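Tail spike protein (Acinetobacter phage vB_AbaP_AS12, PDB 6EU4) probably binds and depolymerises the capsular polysaccharide of its Acinetobacter baumannii host as a trimeric tailspike. Local coordinates at residues A[407-410]-A[414-417]; A[533-538]-A[558-563]. One frame throughout, in Å; residues are numbered along the deposited sequence.

Contact 1. Residues A[407-410]-A[414-417]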
loop_
_atom_site.group_PDB
_atom_site.type_symbol
_atom_site.label_atom_id
_atom_site.label_comp_id
_atom_site.label_asym_id
_atom_site.label_seq_id
_atom_site.Cartn_x
_atom_site.Cartn_y
_atom_site.Cartn_z
ATOM N N ALA A 407 -7.186 -3.356 22.563
ATOM C CA ALA A 407 -8.190 -3.839 21.630
ATOM C C ALA A 407 -9.224 -4.703 22.324
ATOM O O ALA A 407 -8.928 -5.407 23.291
ATOM C CB ALA A 407 -7.560 -4.644 20.502
ATOM N N TYR A 408 -10.447 -4.619 21.803
ATOM C CA TYR A 408 -11.547 -5.508 22.115
ATOM C C TYR A 408 -12.016 -6.103 20.806
ATOM O O TYR A 408 -12.283 -5.362 19.852
ATOM C CB TYR A 408 -12.698 -4.772 22.784
ATOM C CG TYR A 408 -13.869 -5.671 23.085
ATOM C CD1 TYR A 408 -13.745 -6.718 23.979
ATOM C CD2 TYR A 408 -15.095 -5.470 22.477
ATOM C CE1 TYR A 408 -14.792 -7.536 24.269
ATOM C CE2 TYR A 408 -16.168 -6.297 22.778
ATOM C CZ TYR A 408 -16.004 -7.314 23.677
ATOM O OH TYR A 408 -17.048 -8.165 23.976
ATOM N N VAL A 409 -12.085 -7.427 20.754
ATOM C CA VAL A 409 -12.331 -8.156 19.519
ATOM C C VAL A 409 -13.475 -9.126 19.770
ATOM O O VAL A 409 -13.363 -10.006 20.630
ATOM C CB VAL A 409 -11.075 -8.910 19.038
ATOM C CG1 VAL A 409 -11.256 -9.367 17.604
ATOM C CG2 VAL A 409 -9.818 -8.044 19.168
ATOM N N GLU A 410 -14.563 -8.992 19.010
ATOM C CA GLU A 410 -15.752 -9.798 19.274
ATOM C C GLU A 410 -16.529 -10.097 17.999
ATOM O O GLU A 410 -16.261 -9.558 16.918
ATOM C CB GLU A 410 -16.669 -9.098 20.295
ATOM C CG GLU A 410 -17.467 -7.933 19.741
ATOM C CD GLU A 410 -18.813 -8.343 19.149
ATOM O OE1 GLU A 410 -19.055 -8.057 17.955
ATOM O OE2 GLU A 410 -19.628 -8.977 19.858
ATOM N N VAL A 414 -11.548 -10.499 13.600
ATOM C CA VAL A 414 -10.144 -10.882 13.706
ATOM C C VAL A 414 -9.317 -9.610 13.807
ATOM O O VAL A 414 -9.601 -8.612 13.132
ATOM C CB VAL A 414 -9.695 -11.772 12.533
ATOM C CG1 VAL A 414 -9.845 -11.065 11.210
ATOM C CG2 VAL A 414 -8.263 -12.244 12.747
ATOM N N PHE A 415 -8.317 -9.644 14.686
ATOM C CA PHE A 415 -7.419 -8.531 14.963
ATOM C C PHE A 415 -5.994 -9.054 14.873
ATOM O O PHE A 415 -5.662 -10.055 15.516
ATOM C CB PHE A 415 -7.692 -7.955 16.361
ATOM C CG PHE A 415 -6.813 -6.796 16.751
ATOM C CD1 PHE A 415 -6.825 -5.608 16.026
ATOM C CD2 PHE A 415 -6.009 -6.875 17.879
ATOM C CE1 PHE A 415 -6.047 -4.521 16.420
ATOM C CE2 PHE A 415 -5.226 -5.798 18.267
ATOM C CZ PHE A 415 -5.237 -4.625 17.534
ATOM N N GLU A 416 -5.157 -8.381 14.088
ATOM C CA GLU A 416 -3.797 -8.833 13.813
ATOM C C GLU A 416 -2.830 -7.697 14.123
ATOM O O GLU A 416 -3.053 -6.561 13.703
ATOM C CB GLU A 416 -3.654 -9.290 12.347
ATOM C CG GLU A 416 -4.569 -10.475 11.992
ATOM C CD GLU A 416 -4.778 -10.698 10.477
ATOM O OE1 GLU A 416 -4.752 -9.737 9.687
ATOM O OE2 GLU A 416 -4.993 -11.852 10.078
ATOM N N VAL A 417 -1.770 -8.002 14.875
ATOM C CA VAL A 417 -0.722 -7.037 15.217
ATOM C C VAL A 417 0.619 -7.628 14.825
ATOM O O VAL A 417 1.033 -8.650 15.383
ATOM C CB VAL A 417 -0.715 -6.669 16.713
ATOM C CG1 VAL A 417 0.386 -5.624 17.011
ATOM C CG2 VAL A 417 -2.062 -6.143 17.172
#
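A chi1 of 180° swings the Phe415 ring away from its backbone N and out from strand 414-417 toward strand 407-409, where Ala407 and Val409 receive it. Val409 has CG1 anti to the backbone N (chi1 -166°), a rotation that sets CG2 beside that N and turns both methyls to Phe415. CB of Ala407 sits over one face of the ring, 3.4 Å from CE2 of Phe415 and 3.8 Å from the ring centroid. Its line to the centroid is 27° off the ring normal, which identifies a CH-pi contact, displaced toward the rim. Val409 grips the root of the same side chain, its CG2 3.5 Å from CB of Phe415 and its CG1 4.0 Å from that CB; the two side chains cross at about a right angle. All contributing residues are buried and the contact is wholly apolar. The strand axes come no closer than 7.8 Å, too far for backbone pairing, so the contact across the interior is made through side chains. This is the interior of a parallel beta-helix, probably right-handed as in other tailspikes, with the two strands on different walls of one coil joined by a short turn. Strand 407-409 pairs through its backbone with strands 371-376 and 443-445, while strand 414-417 runs parallel between strands 380-384 and 450-455; Val375, Val381 and Leu383 also pack on Phe415.

Contact 2. Residues A[533-538]-A[558-563]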
loop_
_atom_site.group_PDB
_atom_site.type_symbol
_atom_site.label_atom_id
_atom_site.label_comp_id
_atom_site.label_asym_id
_atom_site.label_seq_id
_atom_site.Cartn_x
_atom_site.Cartn_y
_atom_site.Cartn_z
ATOM N N SER A 533 -7.678 -29.098 31.102
ATOM C CA SER A 533 -6.918 -29.712 30.017
ATOM C C SER A 533 -6.454 -31.111 30.420
ATOM O O SER A 533 -6.266 -31.405 31.603
ATOM C CB SER A 533 -5.702 -28.865 29.623
ATOM O OG SER A 533 -4.888 -28.545 30.746
ATOM N N TYR A 534 -6.298 -31.962 29.413
ATOM C CA TYR A 534 -5.483 -33.166 29.524
ATOM C C TYR A 534 -4.023 -32.774 29.392
ATOM O O TYR A 534 -3.676 -31.923 28.566
ATOM C CB TYR A 534 -5.820 -34.167 28.417
ATOM C CG TYR A 534 -7.206 -34.705 28.487
ATOM C CD1 TYR A 534 -7.493 -35.802 29.278
ATOM C CD2 TYR A 534 -8.244 -34.129 27.752
ATOM C CE1 TYR A 534 -8.781 -36.305 29.355
ATOM C CE2 TYR A 534 -9.522 -34.630 27.834
ATOM C CZ TYR A 534 -9.776 -35.719 28.635
ATOM O OH TYR A 534 -11.031 -36.247 28.741
ATOM N N ASN A 535 -3.162 -33.413 30.179
ATOM C CA ASN A 535 -1.737 -33.113 30.109
ATOM C C ASN A 535 -0.897 -34.361 30.319
ATOM O O ASN A 535 -1.330 -35.357 30.906
ATOM C CB ASN A 535 -1.319 -32.061 31.144
ATOM C CG ASN A 535 -1.925 -30.699 30.868
ATOM O OD1 ASN A 535 -2.981 -30.359 31.400
ATOM N ND2 ASN A 535 -1.268 -29.924 30.030
ATOM N N ALA A 536 0.333 -34.272 29.830
ATOM C CA ALA A 536 1.381 -35.239 30.132
ATOM C C ALA A 536 2.703 -34.493 30.148
ATOM O O ALA A 536 2.852 -33.461 29.489
ATOM C CB ALA A 536 1.412 -36.362 29.097
ATOM N N GLN A 537 3.669 -35.021 30.896
ATOM C CA GLN A 537 4.997 -34.438 30.919
ATOM C C GLN A 537 6.042 -35.541 30.914
ATOM O O GLN A 537 5.871 -36.579 31.559
ATOM C CB GLN A 537 5.210 -33.525 32.135
ATOM C CG GLN A 537 4.343 -32.263 32.137
ATOM C CD GLN A 537 4.570 -31.405 33.378
ATOM O OE1 GLN A 537 4.885 -31.912 34.444
ATOM N NE2 GLN A 537 4.443 -30.090 33.223
ATOM N N LEU A 538 7.094 -35.312 30.131
ATOM C CA LEU A 538 8.323 -36.092 30.138
ATOM C C LEU A 538 9.427 -35.196 30.689
ATOM O O LEU A 538 9.711 -34.140 30.109
ATOM C CB LEU A 538 8.672 -36.554 28.724
ATOM C CG LEU A 538 10.077 -37.114 28.478
ATOM C CD1 LEU A 538 10.400 -38.286 29.381
ATOM C CD2 LEU A 538 10.225 -37.494 27.002
ATOM N N GLN A 558 -8.590 -32.989 36.800
ATOM C CA GLN A 558 -7.947 -33.672 37.913
ATOM C C GLN A 558 -6.530 -33.152 38.086
ATOM O O GLN A 558 -5.899 -32.681 37.139
ATOM C CB GLN A 558 -7.885 -35.193 37.691
ATOM C CG GLN A 558 -9.220 -35.854 37.467
ATOM C CD GLN A 558 -10.077 -35.940 38.740
ATOM O OE1 GLN A 558 -9.592 -35.759 39.857
ATOM N NE2 GLN A 558 -11.354 -36.228 38.559
ATOM N N ALA A 559 -6.015 -33.296 39.306
ATOM C CA ALA A 559 -4.614 -33.000 39.562
ATOM C C ALA A 559 -3.718 -34.018 38.855
ATOM O O ALA A 559 -4.135 -35.136 38.527
ATOM C CB ALA A 559 -4.328 -33.015 41.061
ATOM N N TYR A 560 -2.461 -33.626 38.641
ATOM C CA TYR A 560 -1.478 -34.538 38.074
ATOM C C TYR A 560 -1.367 -35.801 38.915
ATOM O O TYR A 560 -1.397 -35.766 40.155
ATOM C CB TYR A 560 -0.104 -33.879 37.995
ATOM C CG TYR A 560 0.187 -33.083 36.729
ATOM C CD1 TYR A 560 0.411 -33.723 35.515
ATOM C CD2 TYR A 560 0.264 -31.698 36.761
ATOM C CE1 TYR A 560 0.715 -32.995 34.358
ATOM C CE2 TYR A 560 0.565 -30.962 35.612
ATOM C CZ TYR A 560 0.783 -31.607 34.422
ATOM O OH TYR A 560 1.064 -30.865 33.295
ATOM N N ALA A 561 -1.220 -36.921 38.226
ATOM C CA ALA A 561 -0.867 -38.179 38.857
ATOM C C ALA A 561 0.619 -38.187 39.228
ATOM O O ALA A 561 1.403 -37.328 38.805
ATOM C CB ALA A 561 -1.185 -39.339 37.925
ATOM N N SER A 562 0.997 -39.173 40.047
ATOM C CA SER A 562 2.375 -39.281 40.524
ATOM C C SER A 562 3.360 -39.457 39.371
ATOM O O SER A 562 3.059 -40.070 38.342
ATOM C CB SER A 562 2.514 -40.460 41.488
ATOM O OG SER A 562 1.637 -40.323 42.594
ATOM N N TRP A 563 4.566 -38.927 39.565
ATOM C CA TRP A 563 5.644 -39.130 38.604
ATOM C C TRP A 563 6.073 -40.599 38.556
ATOM O O TRP A 563 6.121 -41.285 39.584
ATOM C CB TRP A 563 6.854 -38.287 38.987
ATOM C CG TRP A 563 6.807 -36.839 38.637
ATOM C CD1 TRP A 563 6.641 -35.793 39.504
ATOM C CD2 TRP A 563 6.985 -36.262 37.343
ATOM N NE1 TRP A 563 6.700 -34.608 38.826
ATOM C CE2 TRP A 563 6.909 -34.861 37.498
ATOM C CE3 TRP A 563 7.196 -36.789 36.072
ATOM C CZ2 TRP A 563 7.043 -33.982 36.430
ATOM C CZ3 TRP A 563 7.330 -35.919 35.002
ATOM C CH2 TRP A 563 7.246 -34.515 35.195
#
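Gln537 meets two aromatic side chains of the 558-563 loop, Tyr560 and Trp563, and Asn535 adds a second contact to Tyr560. On the tyrosine, OH lies 3.4 Å from CB of Asn535 and 3.5 Å from CD of Gln537. NE2 of Gln537 is equally near that OH, at 3.5 Å, but the angle is too poor for a hydrogen bond, leaving van der Waals contact. The Gln537 chain is extended beyond CG (chi2 179°), which carries its amide between the two aromatic groups; its plane is 27° from the Tyr560 ring and 23° from the indole. OE1 of Gln537 lies 3.6 Å from CZ2 of Trp563, and CB of Gln537 is 3.8 Å from CH2 of the same indole. These residues belong to the mostly antiparallel sheet that follows the beta-helix: strand 535-542 pairs with strands 520-526 and 547-554, and the loop leads from the latter to strand 564-565. A second shell fixes the amides. Arg552 donates to OE1 of Gln537, whose NE2 reaches Ile487 O and Gln524 OE1, while OD1 of Asn535 accepts from Arg491 and, at 2.7 Å, from OG of Ser533. Arg491 and Arg552 also make cation-pi contacts with Tyr560. NE1 of Trp563 hydrogen-bonds to Gly512 O, and the backbone O of Trp563 accepts from NE of Arg570 of the second subunit.

How the contacts relate
The two contacts lie in series along the chain, with centres 33 Å apart and nearest atoms about 22 Å apart, and they share no strand. Contact 1 is core: all four of its touching residues are buried, and it joins two walls of the beta-helix by hydrocarbon packing alone. Contact 2 is only partly buried, with two of its four touching residues partly exposed, and it lays a loop against a strand of the mostly antiparallel sheet that follows the beta-helix. Its chemistry is correspondingly mixed, setting aromatic side chains against the aliphatic and amide parts of Asn535 and Gln537, whose polar ends are held largely by arginines and backbone carbonyls. Both come up against the second subunit, contact 2 through more residues.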